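Beta-fructofuranosidase (Bifidobacterium adolescentis, PDB 6NOB) probably acts as a beta-fructofuranosidase of glycoside hydrolase family 32, cleaving terminal beta-fructofuranosyl residues from sugars such as sucrose. Local coordinates at residues 15-20 / 91-96; 30-35 / 41-46; 100-105 / 124-129. All blocks are in the same frame, centred on the assembly; numbering follows the deposited sequence.

Contact 1 (15-20 / 91-96); sequences RQLDLF and RYVNMN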
loop_
_atom_site.group_PDB
_atom_site.type_symbol
_atom_site.label_atom_id
_atom_site.label_comp_id
_atom_site.label_asym_id
_atom_site.label_seq_id
_atom_site.Cartn_x
_atom_site.Cartn_y
_atom_site.Cartn_z
ATOM N N ARG A 15 -5.577 -15.395 25.352
ATOM C CA ARG A 15 -4.688 -15.504 26.500
ATOM C C ARG A 15 -3.843 -14.262 26.732
ATOM O O ARG A 15 -3.086 -14.222 27.709
ATOM C CB ARG A 15 -3.750 -16.708 26.338
ATOM C CG ARG A 15 -4.444 -18.041 26.119
ATOM C CD ARG A 15 -3.414 -19.132 25.869
ATOM N NE ARG A 15 -4.013 -20.457 25.769
ATOM C CZ ARG A 15 -4.436 -21.004 24.633
ATOM N NH1 ARG A 15 -4.329 -20.335 23.493
ATOM N NH2 ARG A 15 -4.964 -22.221 24.638
ATOM N N GLN A 16 -3.947 -13.250 25.875
ATOM C CA GLN A 16 -3.019 -12.132 25.909
ATOM C C GLN A 16 -3.744 -10.859 25.504
ATOM O O GLN A 16 -4.563 -10.869 24.581
ATOM C CB GLN A 16 -1.831 -12.401 24.982
ATOM C CG GLN A 16 -0.764 -11.333 24.972
ATOM C CD GLN A 16 0.411 -11.727 24.099
ATOM O OE1 GLN A 16 1.036 -12.765 24.316
ATOM N NE2 GLN A 16 0.707 -10.909 23.096
ATOM N N LEU A 17 -3.438 -9.766 26.201
ATOM C CA LEU A 17 -4.016 -8.457 25.927
ATOM C C LEU A 17 -2.897 -7.508 25.529
ATOM O O LEU A 17 -1.969 -7.275 26.313
ATOM C CB LEU A 17 -4.771 -7.920 27.145
ATOM C CG LEU A 17 -5.308 -6.489 27.046
ATOM C CD1 LEU A 17 -6.384 -6.382 25.973
ATOM C CD2 LEU A 17 -5.840 -6.026 28.391
ATOM N N ASP A 18 -2.982 -6.964 24.320
ATOM C CA ASP A 18 -1.965 -6.072 23.780
ATOM C C ASP A 18 -2.476 -4.638 23.800
ATOM O O ASP A 18 -3.573 -4.358 23.307
ATOM C CB ASP A 18 -1.583 -6.482 22.358
ATOM C CG ASP A 18 -0.755 -7.750 22.320
ATOM O OD1 ASP A 18 -1.332 -8.847 22.470
ATOM O OD2 ASP A 18 0.477 -7.645 22.139
ATOM N N LEU A 19 -1.683 -3.734 24.372
ATOM C CA LEU A 19 -2.045 -2.326 24.471
ATOM C C LEU A 19 -0.880 -1.469 24.002
ATOM O O LEU A 19 0.253 -1.655 24.455
ATOM C CB LEU A 19 -2.427 -1.951 25.908
ATOM C CG LEU A 19 -3.511 -2.793 26.581
ATOM C CD1 LEU A 19 -3.712 -2.346 28.018
ATOM C CD2 LEU A 19 -4.820 -2.716 25.808
ATOM N N PHE A 20 -1.162 -0.534 23.098
ATOM C CA PHE A 20 -0.173 0.429 22.616
ATOM C C PHE A 20 -0.467 1.759 23.303
ATOM O O PHE A 20 -1.401 2.473 22.930
ATOM C CB PHE A 20 -0.219 0.536 21.096
ATOM C CG PHE A 20 0.199 -0.726 20.392
ATOM C CD1 PHE A 20 -0.685 -1.783 20.250
ATOM C CD2 PHE A 20 1.482 -0.861 19.887
ATOM C CE1 PHE A 20 -0.301 -2.949 19.611
ATOM C CE2 PHE A 20 1.872 -2.025 19.246
ATOM C CZ PHE A 20 0.980 -3.070 19.111
ATOM N N ARG A 91 -8.786 -9.899 18.203
ATOM C CA ARG A 91 -10.037 -9.177 18.388
ATOM C C ARG A 91 -9.716 -7.815 18.978
ATOM O O ARG A 91 -9.063 -7.726 20.023
ATOM C CB ARG A 91 -11.003 -9.938 19.297
ATOM C CG ARG A 91 -11.461 -11.278 18.744
ATOM C CD ARG A 91 -12.140 -11.136 17.391
ATOM N NE ARG A 91 -12.784 -12.382 16.977
ATOM C CZ ARG A 91 -12.166 -13.364 16.328
ATOM N N TYR A 92 -10.173 -6.762 18.309
ATOM C CA TYR A 92 -9.812 -5.408 18.700
ATOM C C TYR A 92 -10.352 -5.071 20.086
ATOM O O TYR A 92 -11.457 -5.477 20.460
ATOM C CB TYR A 92 -10.338 -4.406 17.674
ATOM C CG TYR A 92 -9.828 -3.002 17.888
ATOM C CD1 TYR A 92 -8.507 -2.675 17.609
ATOM C CD2 TYR A 92 -10.661 -2.005 18.376
ATOM C CE1 TYR A 92 -8.030 -1.394 17.807
ATOM C CE2 TYR A 92 -10.194 -0.719 18.578
ATOM C CZ TYR A 92 -8.878 -0.421 18.290
ATOM O OH TYR A 92 -8.408 0.855 18.487
ATOM N N VAL A 93 -9.552 -4.332 20.851
ATOM C CA VAL A 93 -9.933 -3.821 22.163
ATOM C C VAL A 93 -9.813 -2.303 22.125
ATOM O O VAL A 93 -8.756 -1.769 21.772
ATOM C CB VAL A 93 -9.061 -4.416 23.284
ATOM C CG1 VAL A 93 -9.342 -3.713 24.605
ATOM C CG2 VAL A 93 -9.317 -5.913 23.414
ATOM N N ASN A 94 -10.897 -1.615 22.479
ATOM C CA ASN A 94 -10.963 -0.156 22.418
ATOM C C ASN A 94 -10.764 0.404 23.822
ATOM O O ASN A 94 -11.677 0.382 24.649
ATOM C CB ASN A 94 -12.294 0.298 21.825
ATOM C CG ASN A 94 -12.521 1.793 21.971
ATOM O OD1 ASN A 94 -11.574 2.585 21.996
ATOM N ND2 ASN A 94 -13.785 2.187 22.079
ATOM N N MET A 95 -9.560 0.911 24.087
ATOM C CA MET A 95 -9.276 1.640 25.316
ATOM C C MET A 95 -8.882 3.082 25.025
ATOM O O MET A 95 -8.249 3.735 25.861
ATOM C CB MET A 95 -8.185 0.935 26.123
ATOM C CG MET A 95 -8.315 1.131 27.621
ATOM S SD MET A 95 -7.181 0.110 28.576
ATOM C CE MET A 95 -7.516 0.731 30.225
ATOM N N ASN A 96 -9.240 3.586 23.846
ATOM C CA ASN A 96 -8.938 4.959 23.471
ATOM C C ASN A 96 -10.059 5.871 23.947
ATOM O O ASN A 96 -11.193 5.741 23.466
ATOM C CB ASN A 96 -8.766 5.074 21.965
ATOM C CG ASN A 96 -8.058 6.349 21.549
ATOM O OD1 ASN A 96 -8.106 7.359 22.252
ATOM N ND2 ASN A 96 -7.396 6.310 20.395
#
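The hydrophobic core of the N-terminal β-sandwich brings L17 and L19 against V93 and M95. This unit stacks two antiparallel sheets of four strands. Strand 16-23 is an inner strand of one sheet. The second segment starts on strand 91-92, outermost in that sheet within the chain, and runs on past it. Strand 72-80 lies between the two strands, so no backbone bond joins the segments. The contact is made by side-chain ends alone. L17 has CG anti to the backbone N (chi1 174°), and its CD1 reaches V93 CG2 at 3.9 Å. The two side chains cross at about a right angle. Further along, L19 CD1 lies 4.3 Å from M95 SD, a looser apolar touch. The M95 chain is extended beyond CB, which carries the sulfur well out from the backbone. The opposing sheet closes over this row: V67 touches L17, L19 and M95, and I7 touches V93 and M95. All four residues are buried. Q16 and D18 point to the other face of the strand. There Q16 NE2 donates to D18 OD1 at 3.0 Å, on the syn side of the carboxylate. D18 OD2 is taken by H54 NE2. At the end of the second segment N94 forms an Asx turn. Its OD1 accepts from N96 N at 3.1 Å, with the donor 36° above the carbonyl plane.

Contact 2 (30-35 / 41-46); sequences VVTVAD and IAAHTM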
loop_
_atom_site.group_PDB
_atom_site.type_symbol
_atom_site.label_atom_id
_atom_site.label_comp_id
_atom_site.label_asym_id
_atom_site.label_seq_id
_atom_site.Cartn_x
_atom_site.Cartn_y
_atom_site.Cartn_z
ATOM N N VAL A 30 1.014 3.329 34.516
ATOM C CA VAL A 30 0.722 1.959 34.921
ATOM C C VAL A 30 -0.505 1.438 34.184
ATOM O O VAL A 30 -1.444 2.181 33.883
ATOM C CB VAL A 30 0.507 1.859 36.452
ATOM C CG1 VAL A 30 0.458 0.408 36.901
ATOM C CG2 VAL A 30 1.605 2.598 37.193
ATOM N N VAL A 31 -0.480 0.140 33.891
ATOM C CA VAL A 31 -1.646 -0.613 33.448
ATOM C C VAL A 31 -1.829 -1.788 34.395
ATOM O O VAL A 31 -0.864 -2.488 34.721
ATOM C CB VAL A 31 -1.505 -1.112 31.996
ATOM C CG1 VAL A 31 -2.828 -1.686 31.512
ATOM C CG2 VAL A 31 -1.034 0.011 31.090
ATOM N N THR A 32 -3.062 -2.002 34.841
ATOM C CA THR A 32 -3.369 -3.116 35.721
ATOM C C THR A 32 -4.584 -3.868 35.200
ATOM O O THR A 32 -5.400 -3.334 34.446
ATOM C CB THR A 32 -3.618 -2.652 37.163
ATOM O OG1 THR A 32 -4.546 -1.560 37.163
ATOM C CG2 THR A 32 -2.314 -2.211 37.809
ATOM N N VAL A 33 -4.676 -5.134 35.602
ATOM C CA VAL A 33 -5.801 -6.002 35.278
ATOM C C VAL A 33 -6.306 -6.620 36.572
ATOM O O VAL A 33 -5.510 -7.031 37.425
ATOM C CB VAL A 33 -5.413 -7.102 34.264
ATOM C CG1 VAL A 33 -6.659 -7.773 33.703
ATOM C CG2 VAL A 33 -4.564 -6.524 33.139
ATOM N N ALA A 34 -7.627 -6.677 36.723
ATOM C CA ALA A 34 -8.263 -7.256 37.896
ATOM C C ALA A 34 -9.384 -8.188 37.459
ATOM O O ALA A 34 -10.002 -7.987 36.409
ATOM C CB ALA A 34 -8.814 -6.171 38.829
ATOM N N ASP A 35 -9.647 -9.211 38.270
ATOM C CA ASP A 35 -10.656 -10.205 37.920
ATOM C C ASP A 35 -12.052 -9.663 38.237
ATOM O O ASP A 35 -12.230 -8.489 38.575
ATOM C CB ASP A 35 -10.355 -11.539 38.610
ATOM C CG ASP A 35 -10.644 -11.530 40.110
ATOM O OD1 ASP A 35 -11.018 -10.481 40.675
ATOM O OD2 ASP A 35 -10.495 -12.603 40.732
ATOM N N ILE A 41 -4.882 -9.039 38.897
ATOM C CA ILE A 41 -4.329 -10.083 38.045
ATOM C C ILE A 41 -2.928 -9.728 37.563
ATOM O O ILE A 41 -2.040 -10.582 37.549
ATOM C CB ILE A 41 -5.269 -10.355 36.849
ATOM C CG1 ILE A 41 -6.626 -10.874 37.325
ATOM C CG2 ILE A 41 -4.638 -11.342 35.877
ATOM C CD1 ILE A 41 -7.581 -11.175 36.187
ATOM N N ALA A 42 -2.714 -8.474 37.167
ATOM C CA ALA A 42 -1.437 -8.050 36.616
ATOM C C ALA A 42 -1.235 -6.566 36.877
ATOM O O ALA A 42 -2.197 -5.804 36.996
ATOM C CB ALA A 42 -1.354 -8.330 35.112
ATOM N N ALA A 43 0.033 -6.166 36.962
ATOM C CA ALA A 43 0.411 -4.765 37.108
ATOM C C ALA A 43 1.669 -4.526 36.290
ATOM O O ALA A 43 2.705 -5.147 36.548
ATOM C CB ALA A 43 0.639 -4.393 38.575
ATOM N N HIS A 44 1.577 -3.638 35.305
ATOM C CA HIS A 44 2.689 -3.320 34.423
ATOM C C HIS A 44 2.987 -1.829 34.480
ATOM O O HIS A 44 2.083 -1.003 34.619
ATOM C CB HIS A 44 2.390 -3.735 32.978
ATOM C CG HIS A 44 2.290 -5.215 32.784
ATOM N ND1 HIS A 44 3.100 -5.908 31.912
ATOM C CD2 HIS A 44 1.476 -6.136 33.354
ATOM C CE1 HIS A 44 2.790 -7.192 31.952
ATOM N NE2 HIS A 44 1.808 -7.357 32.820
ATOM N N THR A 45 4.267 -1.491 34.370
ATOM C CA THR A 45 4.712 -0.106 34.385
ATOM C C THR A 45 5.456 0.196 33.095
ATOM O O THR A 45 6.322 -0.580 32.676
ATOM C CB THR A 45 5.608 0.175 35.593
ATOM O OG1 THR A 45 4.877 -0.077 36.799
ATOM C CG2 THR A 45 6.077 1.623 35.582
ATOM N N MET A 46 5.108 1.310 32.463
ATOM C CA MET A 46 5.858 1.768 31.306
ATOM C C MET A 46 7.283 2.103 31.737
ATOM O O MET A 46 7.471 2.775 32.761
ATOM C CB MET A 46 5.190 2.992 30.681
ATOM C CG MET A 46 5.853 3.486 29.406
ATOM S SD MET A 46 4.922 4.803 28.594
ATOM C CE MET A 46 3.437 3.928 28.112
#
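V31 and H44 exchange two backbone hydrogen bonds. V31 N gives to H44 O at 2.9 Å, and H44 N returns to V31 O at 2.8 Å. The second bond is nearly straight, 172° at the hydrogen. V33 N donates to A42 O at 2.9 Å. On the other side of that pair V33 O takes two donors from the same face of its plane. I41 N is the closer at 2.6 Å, and A42 N stands at 3.2 Å. I41 and A42 thus both face V33, a classic β bulge. T32 and A43 form a non-hydrogen-bonded pair, and here a CA-H...O contact bridges the strands: T32 CA lies 3.2 Å from A42 O. Strands 30-34 and 40-45 form a β-hairpin at the margin of one sandwich sheet, with 40-45 as an outermost strand. Their directions differ by 178°. The apolar contacts split by face. V31, V33, A42 and H44 point toward the other sheet, where V33 CG2 meets A42 CB at 4.2 Å and the H44 ring turns an edge to A42 CB. V30, T32, A43 and T45 lie on the other face, more open to solvent, and T32 CG2 packs there on A43 CB. I41 holds CG1 beside its backbone N (chi1 -63°), which brings CD1 to D35 CB at 3.7 Å. With an alanine here the CG1-CD1 arm is gone, and D35 CB and N would probably be left without their apolar neighbour. The D35 carboxylate turns back into the hairpin loop, where OD1 accepts from V39 N.

Contact 3 (100-105 / 124-129); sequences TDWPAQ and PFARWM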
loop_
_atom_site.group_PDB
_atom_site.type_symbol
_atom_site.label_atom_id
_atom_site.label_comp_id
_atom_site.label_asym_id
_atom_site.label_seq_id
_atom_site.Cartn_x
_atom_site.Cartn_y
_atom_site.Cartn_z
ATOM N N THR A 100 -15.145 7.244 21.305
ATOM C CA THR A 100 -16.325 7.098 22.150
ATOM C C THR A 100 -17.484 6.402 21.449
ATOM O O THR A 100 -18.346 5.833 22.127
ATOM C CB THR A 100 -16.789 8.464 22.660
ATOM O OG1 THR A 100 -17.122 9.302 21.548
ATOM C CG2 THR A 100 -15.696 9.126 23.487
ATOM N N ASP A 101 -17.530 6.432 20.116
ATOM C CA ASP A 101 -18.587 5.738 19.391
ATOM C C ASP A 101 -18.437 4.223 19.432
ATOM O O ASP A 101 -19.334 3.519 18.958
ATOM C CB ASP A 101 -18.628 6.209 17.935
ATOM C CG ASP A 101 -19.341 7.536 17.770
ATOM O OD1 ASP A 101 -19.697 8.154 18.797
ATOM O OD2 ASP A 101 -19.549 7.960 16.612
ATOM N N TRP A 102 -17.335 3.704 19.981
ATOM C CA TRP A 102 -17.130 2.271 20.095
ATOM C C TRP A 102 -17.178 1.834 21.553
ATOM O O TRP A 102 -16.683 2.550 22.430
ATOM C CB TRP A 102 -15.779 1.848 19.507
ATOM C CG TRP A 102 -15.702 1.879 18.016
ATOM C CD1 TRP A 102 -16.744 1.885 17.134
ATOM C CD2 TRP A 102 -14.508 1.905 17.227
ATOM N NE1 TRP A 102 -16.271 1.916 15.844
ATOM C CE2 TRP A 102 -14.901 1.926 15.874
ATOM C CE3 TRP A 102 -13.143 1.910 17.534
ATOM C CZ2 TRP A 102 -13.979 1.954 14.828
ATOM C CZ3 TRP A 102 -12.231 1.937 16.497
ATOM C CH2 TRP A 102 -12.652 1.958 15.160
ATOM N N PRO A 103 -17.759 0.667 21.843
ATOM C CA PRO A 103 -17.596 0.079 23.178
ATOM C C PRO A 103 -16.198 -0.489 23.364
ATOM O O PRO A 103 -15.335 -0.311 22.499
ATOM C CB PRO A 103 -18.665 -1.020 23.208
ATOM C CG PRO A 103 -18.804 -1.421 21.774
ATOM C CD PRO A 103 -18.626 -0.152 20.979
ATOM N N ALA A 104 -15.964 -1.186 24.478
ATOM C CA ALA A 104 -14.634 -1.726 24.742
ATOM C C ALA A 104 -14.243 -2.775 23.707
ATOM O O ALA A 104 -13.074 -2.859 23.307
ATOM C CB ALA A 104 -14.575 -2.313 26.152
ATOM N N GLN A 105 -15.203 -3.578 23.254
ATOM C CA GLN A 105 -14.959 -4.652 22.290
ATOM C C GLN A 105 -15.966 -4.530 21.159
ATOM O O GLN A 105 -16.978 -5.249 21.128
ATOM C CB GLN A 105 -15.029 -6.020 22.968
ATOM C CG GLN A 105 -13.935 -6.237 24.003
ATOM C CD GLN A 105 -14.157 -7.475 24.848
ATOM O OE1 GLN A 105 -15.015 -7.490 25.731
ATOM N NE2 GLN A 105 -13.375 -8.518 24.590
ATOM N N PRO A 124 -7.088 -1.047 8.280
ATOM C CA PRO A 124 -6.909 -1.460 9.675
ATOM C C PRO A 124 -8.126 -1.070 10.501
ATOM O O PRO A 124 -9.015 -0.348 10.047
ATOM C CB PRO A 124 -5.656 -0.701 10.116
ATOM C CG PRO A 124 -5.637 0.509 9.242
ATOM C CD PRO A 124 -6.187 0.060 7.915
ATOM N N PHE A 125 -8.162 -1.579 11.737
ATOM C CA PHE A 125 -9.241 -1.225 12.654
ATOM C C PHE A 125 -9.387 0.286 12.764
ATOM O O PHE A 125 -10.490 0.830 12.650
ATOM C CB PHE A 125 -8.982 -1.830 14.036
ATOM C CG PHE A 125 -9.002 -3.330 14.063
ATOM C CD1 PHE A 125 -10.094 -4.033 13.585
ATOM C CD2 PHE A 125 -7.928 -4.036 14.579
ATOM C CE1 PHE A 125 -10.112 -5.415 13.617
ATOM C CE2 PHE A 125 -7.940 -5.417 14.613
ATOM C CZ PHE A 125 -9.033 -6.107 14.135
ATOM N N ALA A 126 -8.272 0.976 12.977
ATOM C CA ALA A 126 -8.232 2.426 13.099
ATOM C C ALA A 126 -6.785 2.865 12.900
ATOM O O ALA A 126 -5.920 2.054 12.547
ATOM C CB ALA A 126 -8.794 2.874 14.453
ATOM N N ARG A 127 -6.521 4.151 13.140
ATOM C CA ARG A 127 -5.184 4.736 13.053
ATOM C C ARG A 127 -4.653 4.714 11.620
ATOM O O ARG A 127 -5.434 4.629 10.668
ATOM C CB ARG A 127 -4.220 4.024 14.011
ATOM C CG ARG A 127 -4.783 3.781 15.416
ATOM C CD ARG A 127 -4.979 5.074 16.208
ATOM N NE ARG A 127 -6.302 5.665 16.010
ATOM C CZ ARG A 127 -7.389 5.316 16.691
ATOM N NH1 ARG A 127 -7.321 4.368 17.615
ATOM N NH2 ARG A 127 -8.550 5.910 16.446
ATOM N N TRP A 128 -3.332 4.793 11.456
ATOM C CA TRP A 128 -2.704 5.071 10.169
ATOM C C TRP A 128 -2.083 3.820 9.561
ATOM O O TRP A 128 -1.485 3.003 10.267
ATOM C CB TRP A 128 -1.624 6.150 10.316
ATOM C CG TRP A 128 -0.694 6.268 9.135
ATOM C CD1 TRP A 128 0.395 5.486 8.861
ATOM C CD2 TRP A 128 -0.757 7.245 8.085
ATOM N NE1 TRP A 128 1.000 5.905 7.701
ATOM C CE2 TRP A 128 0.316 6.983 7.207
ATOM C CE3 TRP A 128 -1.617 8.310 7.800
ATOM C CZ2 TRP A 128 0.550 7.749 6.065
ATOM C CZ3 TRP A 128 -1.381 9.069 6.665
ATOM C CH2 TRP A 128 -0.306 8.785 5.813
ATOM N N MET A 129 -2.195 3.705 8.235
ATOM C CA MET A 129 -1.552 2.644 7.470
ATOM C C MET A 129 -1.103 3.195 6.121
ATOM O O MET A 129 -1.831 3.975 5.500
ATOM C CB MET A 129 -2.508 1.462 7.255
ATOM C CG MET A 129 -2.030 0.455 6.215
ATOM S SD MET A 129 -3.228 -0.846 5.855
ATOM C CE MET A 129 -4.376 0.023 4.795
#
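The W102 indole reaches segment 124-129 because its CG sits beside the backbone N (chi1 -73°), with the ring turned only a little at the second torsion (chi2 -19°). The long axis of the indole then runs out toward F125 and A126, and the six-membered ring leads. Its corner atom CH2 lies 3.5 Å from F125 O. The oxygen is near the ring plane, at the edge, so it faces the slightly positive rim and not the π cloud. A126 CB also meets this edge, 4.0 Å from W102 CH2 and 4.1 Å from CZ3. The contact is small and buried. No hydrogen bond crosses it, but the polar atoms involved are paired with neighbours. F125 O accepts from R117 NH2, and on the five-membered ring W102 NE1 donates to Q110 O, which probably limits how far the indole can turn. The A126 methyl has a second flat neighbour. The R127 side chain folds back on itself and brings its guanidinium under A126 CB, which sits 3.5 Å above the centre of that plane. D99 OD2 pairs with R127 NH2 in a salt bridge, and R75 O accepts from R127 NH1, so both terminal nitrogens of the guanidinium are held. The F125 ring leads away from W102, toward H173 and helix 108-112. The contact thus ties the linker after the N-terminal sandwich to the entry of strand 127-138. W128 and M129 open the W-M-N-D-P-N-G signature of family 32, whose aspartate is the nucleophile in characterised relatives, within the five-bladed β-propeller typical of the family.

Contacts 1 and 2 both belong to the N-terminal sandwich, with centres 13 Å apart. They meet across its core, where L19 CD1 lies 3.7 Å from V31 CG1. Contact 3 follows in series, its centre 11 Å from that of contact 1. N94 joins these two: its N is 2.6 Å from A104 O and its ND2 is 3.0 Å from P103 O, both probable hydrogen bonds. Y92 CD1 also packs on F125 CD2 at 3.4 Å. Contacts 2 and 3 do not touch; their nearest atoms are about 11 Å apart. Of the three, contact 3 leads into the strand carrying the W-M-N-D-P-N-G motif, which probably supplies the catalytic nucleophile, as in characterised relatives.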